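PDB 3WCZ: aldo-keto reductase 2E from Bombyx mori, which is an NADP-dependent oxidoreductase with high 3-dehydroecdysone reductase activity and may take part in the regulation of molting. Local coordinates for residues 231-236 with 279-284; 246-251 with 284-289; 124-127 with 131-134. One frame throughout, in Å; residues are numbered along the deposited sequence.

Contact 1 of 3, residues 231-236 with 279-284; sequences TALANK and FEEVAA
A salt bridge backed by a leucine methyl joins helix 228-237 to helix 279-286: Lys236 and Leu233 both meet Glu281 on the outer part of a TIM barrel. Only these three side chains touch, and the closest CA atoms, those of Leu233 and Glu281, are 8.2 Å apart, so the gap is spanned by long side chains. Lys236 reaches over it fully stretched, its CG anti to the backbone N (chi1 171°), and meets the glutamate from the opposite direction. Its NZ lies 2.7 Å from OE2 of Glu281, on the syn side of the carboxylate and 26° out of its plane. Leu233 and Glu281 run past each other, pointing opposite ways; CD2 of Leu233 lies 3.5 Å from the glutamate CG and 3.4 Å from CD, so the branched tip packs against the aliphatic part and the root of the carboxylate. Glutamate suits the place because it offers both methylenes for the leucine and a charge for the lysine. Its other oxygen, OE1, is held by the hydroxyl of Tyr237 and by the backbone N of Thr278, the residue just ahead of helix 279-286. With both oxygens engaged, the carboxylate is unlikely to turn freely. Leu233 is buried and also packs on Ile244 of helix 241-251, whereas Lys236 lies at the exposed side, where a charged end is readily solvated. In aldo-keto reductases two helices are added to the eightfold barrel, one before the seventh barrel helix and one after the eighth; by position, helices 228-237 and 279-286 are this pair.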
# COMPACT_ATOMS: atom_id res chain seq x y z
N THR A 231 21.14 9.18 9.67
CA THR A 231 21.93 10.12 8.89
C THR A 231 23.28 9.52 8.52
O THR A 231 23.80 9.83 7.48
CB THR A 231 22.11 11.46 9.59
OG1 THR A 231 22.78 11.22 10.81
CG2 THR A 231 20.76 12.09 9.89
N ALA A 232 23.80 8.61 9.34
CA ALA A 232 25.04 7.93 9.00
C ALA A 232 24.83 7.03 7.78
O ALA A 232 25.69 6.93 6.91
CB ALA A 232 25.55 7.12 10.18
N LEU A 233 23.66 6.38 7.72
CA LEU A 233 23.33 5.54 6.58
C LEU A 233 23.16 6.38 5.32
O LEU A 233 23.68 6.01 4.25
CB LEU A 233 22.06 4.73 6.86
CG LEU A 233 22.23 3.60 7.88
CD1 LEU A 233 20.89 2.99 8.24
CD2 LEU A 233 23.11 2.49 7.35
N ALA A 234 22.44 7.49 5.44
CA ALA A 234 22.28 8.39 4.32
C ALA A 234 23.66 8.83 3.79
O ALA A 234 23.90 8.85 2.57
CB ALA A 234 21.48 9.57 4.74
N ASN A 235 24.54 9.22 4.70
CA ASN A 235 25.88 9.63 4.30
C ASN A 235 26.67 8.51 3.68
O ASN A 235 27.38 8.70 2.69
CB ASN A 235 26.61 10.20 5.50
CG ASN A 235 26.92 11.64 5.33
OD1 ASN A 235 27.57 12.04 4.36
ND2 ASN A 235 26.45 12.45 6.28
N LYS A 236 26.58 7.32 4.25
CA LYS A 236 27.33 6.18 3.74
C LYS A 236 27.02 5.89 2.26
O LYS A 236 27.93 5.59 1.46
CB LYS A 236 27.08 4.92 4.58
CG LYS A 236 27.63 3.66 3.99
CD LYS A 236 27.49 2.48 4.90
CE LYS A 236 28.00 1.22 4.25
NZ LYS A 236 27.74 -0.01 5.04
N PHE A 279 22.94 -6.60 6.25
CA PHE A 279 22.10 -7.25 7.24
C PHE A 279 22.20 -6.56 8.60
O PHE A 279 21.21 -6.45 9.31
CB PHE A 279 22.39 -8.77 7.31
CG PHE A 279 23.71 -9.13 7.93
CD1 PHE A 279 23.80 -9.37 9.30
CD2 PHE A 279 24.85 -9.31 7.14
CE1 PHE A 279 25.01 -9.73 9.88
CE2 PHE A 279 26.06 -9.66 7.72
CZ PHE A 279 26.14 -9.87 9.08
N GLU A 280 23.38 -6.06 8.96
CA GLU A 280 23.52 -5.39 10.24
C GLU A 280 22.74 -4.06 10.27
O GLU A 280 22.20 -3.66 11.30
CB GLU A 280 24.99 -5.15 10.56
CG GLU A 280 25.74 -6.40 11.04
CD GLU A 280 25.23 -6.91 12.39
OE1 GLU A 280 24.81 -6.08 13.23
OE2 GLU A 280 25.25 -8.15 12.60
N GLU A 281 22.65 -3.40 9.12
CA GLU A 281 21.93 -2.13 9.02
C GLU A 281 20.43 -2.35 9.09
O GLU A 281 19.73 -1.62 9.77
CB GLU A 281 22.34 -1.38 7.75
CG GLU A 281 23.78 -0.89 7.83
CD GLU A 281 24.38 -0.53 6.50
OE1 GLU A 281 23.82 -0.79 5.43
OE2 GLU A 281 25.48 0.07 6.56
N VAL A 282 19.95 -3.38 8.42
CA VAL A 282 18.54 -3.75 8.54
C VAL A 282 18.23 -4.09 9.99
O VAL A 282 17.21 -3.68 10.53
CB VAL A 282 18.20 -4.91 7.59
CG1 VAL A 282 16.77 -5.44 7.84
CG2 VAL A 282 18.30 -4.46 6.16
N ALA A 283 19.10 -4.86 10.63
CA ALA A 283 18.89 -5.20 12.04
C ALA A 283 18.87 -3.95 12.92
O ALA A 283 18.07 -3.85 13.86
CB ALA A 283 19.96 -6.16 12.51
N ALA A 284 19.73 -2.97 12.63
CA ALA A 284 19.76 -1.76 13.43
C ALA A 284 18.45 -1.00 13.30
O ALA A 284 17.93 -0.46 14.28
CB ALA A 284 20.94 -0.86 13.00

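Contact 2 of 3, residues 246-251 with 284-289; sequences LRYLID and AINQFN
Of the residues from Leu246 to Asp251, Tyr248 makes the contact, laying its ring on Ile285 and its hydroxyl against Asn286. Leu246, which opens the segment, packs instead on Pro256 of the last barrel strand. Arg247 turns to its own helix: NE and NH2 grip Asp251 side-on, one oxygen each, with NE 2.9 Å from OD2. The carboxylate oxygens are met from above their plane, although they lie close to the guanidinium plane. Tyr248 follows, with CG anti to its backbone N, a turn that carries the ring across to helix 279-286. There Ile285 CG2 sits over the middle of one ring face, 3.5 Å from the centroid, in a CH-pi contact only 8° off the normal. The ring edge is met near its plane by Asn286 OD1, which takes the phenol proton at 2.5 Å from OH. The C=O...O angle there is 163°. Ring and amide planes stand 73° apart. Replacing Tyr248 with an alanine would probably open a gap beneath Ile285 CG2 and leave Asn286 OD1 without its donor. Further on, Leu249 returns to Pro256, Ile250 lays CG2 over the guanidinium of Arg247, and Asp251 OD2 also accepts the backbone N of Leu277. A beta-branched isoleucine suits the ring face because its CG2 methyl stands close to the backbone, while asparagine supplies an acceptor without a charge. Arg252 NH1 also bonds the phenol oxygen, and its positive charge is likely to make the hydroxyl a stronger donor, consistent with the short bond to Asn286.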
# COMPACT_ATOMS: atom_id res chain seq x y z
N LEU A 246 13.05 3.71 2.75
CA LEU A 246 12.38 2.92 1.72
C LEU A 246 13.24 1.70 1.33
O LEU A 246 12.71 0.59 1.12
CB LEU A 246 12.06 3.79 0.52
CG LEU A 246 11.11 4.93 0.80
CD1 LEU A 246 10.97 5.82 -0.40
CD2 LEU A 246 9.72 4.43 1.22
N ARG A 247 14.56 1.87 1.22
CA ARG A 247 15.43 0.75 0.86
C ARG A 247 15.39 -0.31 1.96
O ARG A 247 15.45 -1.51 1.66
CB ARG A 247 16.86 1.23 0.62
CG ARG A 247 17.83 0.10 0.21
CD ARG A 247 17.57 -0.47 -1.18
NE ARG A 247 17.88 -1.90 -1.19
CZ ARG A 247 17.83 -2.67 -2.28
NH1 ARG A 247 17.57 -2.16 -3.46
NH2 ARG A 247 18.09 -3.97 -2.18
N TYR A 248 15.30 0.10 3.22
CA TYR A 248 15.15 -0.85 4.33
C TYR A 248 13.98 -1.79 4.05
O TYR A 248 14.08 -3.02 4.21
CB TYR A 248 14.96 -0.05 5.64
CG TYR A 248 14.26 -0.78 6.76
CD1 TYR A 248 14.89 -1.76 7.50
CD2 TYR A 248 12.94 -0.47 7.08
CE1 TYR A 248 14.23 -2.44 8.51
CE2 TYR A 248 12.29 -1.14 8.08
CZ TYR A 248 12.92 -2.12 8.78
OH TYR A 248 12.27 -2.78 9.80
N LEU A 249 12.85 -1.23 3.62
CA LEU A 249 11.70 -2.06 3.34
C LEU A 249 11.94 -2.99 2.15
O LEU A 249 11.59 -4.19 2.20
CB LEU A 249 10.47 -1.16 3.13
CG LEU A 249 10.10 -0.32 4.36
CD1 LEU A 249 9.10 0.75 4.01
CD2 LEU A 249 9.61 -1.19 5.49
N ILE A 250 12.54 -2.46 1.09
CA ILE A 250 12.92 -3.26 -0.07
C ILE A 250 13.80 -4.45 0.37
O ILE A 250 13.64 -5.58 -0.11
CB ILE A 250 13.65 -2.40 -1.14
CG1 ILE A 250 12.75 -1.31 -1.75
CG2 ILE A 250 14.25 -3.29 -2.23
CD1 ILE A 250 11.70 -1.86 -2.66
N ASP A 251 14.81 -4.20 1.21
CA ASP A 251 15.70 -5.26 1.65
C ASP A 251 15.05 -6.30 2.56
O ASP A 251 15.58 -7.41 2.72
CB ASP A 251 16.94 -4.66 2.33
CG ASP A 251 17.99 -4.21 1.33
OD1 ASP A 251 18.29 -5.00 0.42
OD2 ASP A 251 18.45 -3.05 1.42
N ALA A 284 19.73 -2.97 12.63
CA ALA A 284 19.76 -1.76 13.43
C ALA A 284 18.45 -1.00 13.30
O ALA A 284 17.93 -0.46 14.28
CB ALA A 284 20.94 -0.86 13.00
N ILE A 285 17.92 -0.92 12.08
CA ILE A 285 16.66 -0.22 11.91
C ILE A 285 15.52 -1.00 12.59
O ILE A 285 14.66 -0.40 13.23
CB ILE A 285 16.37 0.07 10.43
CG1 ILE A 285 17.42 1.05 9.90
CG2 ILE A 285 14.98 0.63 10.27
CD1 ILE A 285 17.38 1.22 8.39
N ASN A 286 15.57 -2.33 12.52
CA ASN A 286 14.56 -3.14 13.20
C ASN A 286 14.54 -2.84 14.69
O ASN A 286 13.49 -2.97 15.32
CB ASN A 286 14.84 -4.64 13.02
CG ASN A 286 14.43 -5.17 11.66
OD1 ASN A 286 13.60 -4.59 10.97
ND2 ASN A 286 14.99 -6.31 11.30
N GLN A 287 15.66 -2.40 15.25
CA GLN A 287 15.72 -2.13 16.67
C GLN A 287 14.95 -0.90 17.12
O GLN A 287 14.77 -0.70 18.32
CB GLN A 287 17.19 -2.06 17.13
CG GLN A 287 17.90 -3.41 17.07
CD GLN A 287 17.18 -4.47 17.87
OE1 GLN A 287 17.07 -4.38 19.10
NE2 GLN A 287 16.66 -5.48 17.18
N PHE A 288 14.51 -0.05 16.18
CA PHE A 288 13.63 1.05 16.50
C PHE A 288 12.18 0.58 16.81
O PHE A 288 11.35 1.38 17.26
CB PHE A 288 13.58 2.04 15.35
CG PHE A 288 14.81 2.88 15.20
CD1 PHE A 288 15.21 3.74 16.21
CD2 PHE A 288 15.55 2.83 14.01
CE1 PHE A 288 16.35 4.54 16.05
CE2 PHE A 288 16.70 3.62 13.85
CZ PHE A 288 17.09 4.48 14.87
N ASN A 289 11.86 -0.69 16.57
CA ASN A 289 10.47 -1.11 16.69
C ASN A 289 9.88 -0.81 18.06
O ASN A 289 10.48 -1.15 19.09
CB ASN A 289 10.34 -2.60 16.44
CG ASN A 289 8.90 -3.04 16.43
OD1 ASN A 289 8.05 -2.37 15.87
ND2 ASN A 289 8.62 -4.15 17.11

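Contact 3 of 3, residues 124-127 with 131-134; sequences ATKP and PDNI
Ala124 and Asp132 face each other across a small hairpin, joined by one backbone bond from Asp132 N to Ala124 O, 2.9 Å long and bent to 150° at the hydrogen. Their CB atoms are 4.1 Å apart, and the alanine methyl also rests 4.0 Å from Ile134 CB; the small methyl fits between these two neighbours. Asp132 holds CG anti to its backbone N (chi1 -158°), which places the carboxylate where the chain of Lys126 crosses it at a slant. One oxygen, OD1, accepts the following backbone N, that of Asn133, from above the carboxylate plane. The other, OD2, has a water 2.6 Å away that also lies within bonding distance of Thr125 O and may link the two strands. The strands 124-125 and 131-132 form a small, weakly bonded beta hairpin in the loop between barrel strand 114-119 and helix 136-148, one of the loops that in aldo-keto reductases rim the substrate end of the barrel. Thr125 and Pro131 make a non-hydrogen-bonded antiparallel pair, a place that suits proline, which has no N-H to offer. Their side chains diverge, and both touch Tyr303 of the C-terminal segment, while the backbone of Thr125 is bonded to Asn90. Lys126, in contrast, folds back: its chain is bent at chi2 (-68°) and again at chi4, so it is the methylene CE, 3.3 Å from Asp132 OD2, that meets the carboxylate. Its NZ stays 4.8 Å from that oxygen, too far for a salt bridge, although the opposite charges probably still attract.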
# COMPACT_ATOMS: atom_id res chain seq x y z
N ALA A 124 -16.16 -5.41 8.79
CA ALA A 124 -17.32 -5.01 7.98
C ALA A 124 -18.11 -3.99 8.79
O ALA A 124 -18.31 -4.16 10.00
CB ALA A 124 -18.18 -6.19 7.66
N THR A 125 -18.55 -2.93 8.13
CA THR A 125 -19.39 -1.92 8.78
C THR A 125 -20.59 -1.62 7.91
O THR A 125 -20.67 -2.00 6.73
CB THR A 125 -18.63 -0.61 9.06
OG1 THR A 125 -18.26 -0.01 7.82
CG2 THR A 125 -17.40 -0.89 9.89
N LYS A 126 -21.59 -1.00 8.53
CA LYS A 126 -22.67 -0.40 7.80
C LYS A 126 -22.18 0.97 7.30
O LYS A 126 -21.10 1.44 7.69
CB LYS A 126 -23.91 -0.27 8.70
CG LYS A 126 -24.36 -1.58 9.37
CD LYS A 126 -24.89 -2.57 8.39
CE LYS A 126 -25.65 -3.71 9.08
NZ LYS A 126 -27.02 -3.32 9.60
N PRO A 127 -22.92 1.58 6.39
CA PRO A 127 -22.38 2.79 5.77
C PRO A 127 -22.13 3.93 6.77
O PRO A 127 -21.36 4.85 6.45
CB PRO A 127 -23.46 3.17 4.76
CG PRO A 127 -24.15 1.90 4.44
CD PRO A 127 -24.13 1.10 5.72
N PRO A 131 -20.90 -1.19 13.41
CA PRO A 131 -20.29 -2.50 13.18
C PRO A 131 -21.24 -3.46 12.48
O PRO A 131 -22.46 -3.42 12.67
CB PRO A 131 -20.01 -3.01 14.60
CG PRO A 131 -21.04 -2.27 15.45
CD PRO A 131 -21.08 -0.90 14.84
N ASP A 132 -20.68 -4.31 11.63
CA ASP A 132 -21.42 -5.41 11.06
C ASP A 132 -20.55 -6.67 11.32
O ASP A 132 -19.41 -6.55 11.85
CB ASP A 132 -21.70 -5.15 9.58
CG ASP A 132 -22.87 -5.96 9.04
OD1 ASP A 132 -23.41 -6.85 9.76
OD2 ASP A 132 -23.26 -5.72 7.87
N ASN A 133 -21.06 -7.85 10.98
CA ASN A 133 -20.38 -9.11 11.34
C ASN A 133 -20.19 -10.07 10.17
O ASN A 133 -19.99 -11.28 10.38
CB ASN A 133 -21.12 -9.81 12.48
CG ASN A 133 -22.56 -10.09 12.14
OD1 ASN A 133 -22.97 -10.01 10.97
ND2 ASN A 133 -23.36 -10.40 13.16
N ILE A 134 -20.25 -9.56 8.96
CA ILE A 134 -19.98 -10.35 7.76
C ILE A 134 -18.58 -10.97 7.83
O ILE A 134 -17.59 -10.28 8.07
CB ILE A 134 -20.11 -9.47 6.49
CG1 ILE A 134 -21.50 -8.84 6.42
CG2 ILE A 134 -19.84 -10.31 5.23
CD1 ILE A 134 -21.66 -7.82 5.30
O HOH W 1 -22.37 -4.25 5.91

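Contacts 1 and 2 are neighbours, their centres about 9 Å apart, and both use helix 279-286, sharing Ala284. Successive turns of that helix serve different partners: Glu281 faces helix 228-237, while Ile285 meets helix 241-251. The two contacts touch directly where Leu233 CD1 lies 3.9 Å from Ile285 CD1, so three helices pack together. Contact 3 is separate, its centre about 43 Å from that of contact 1, on the opposite side of the chain's centre, and about 35 Å from that of contact 2. None reaches the bound NADP: the side chains of Leu233, Tyr248 and Thr125 lie about 14, 12 and 13 Å from it.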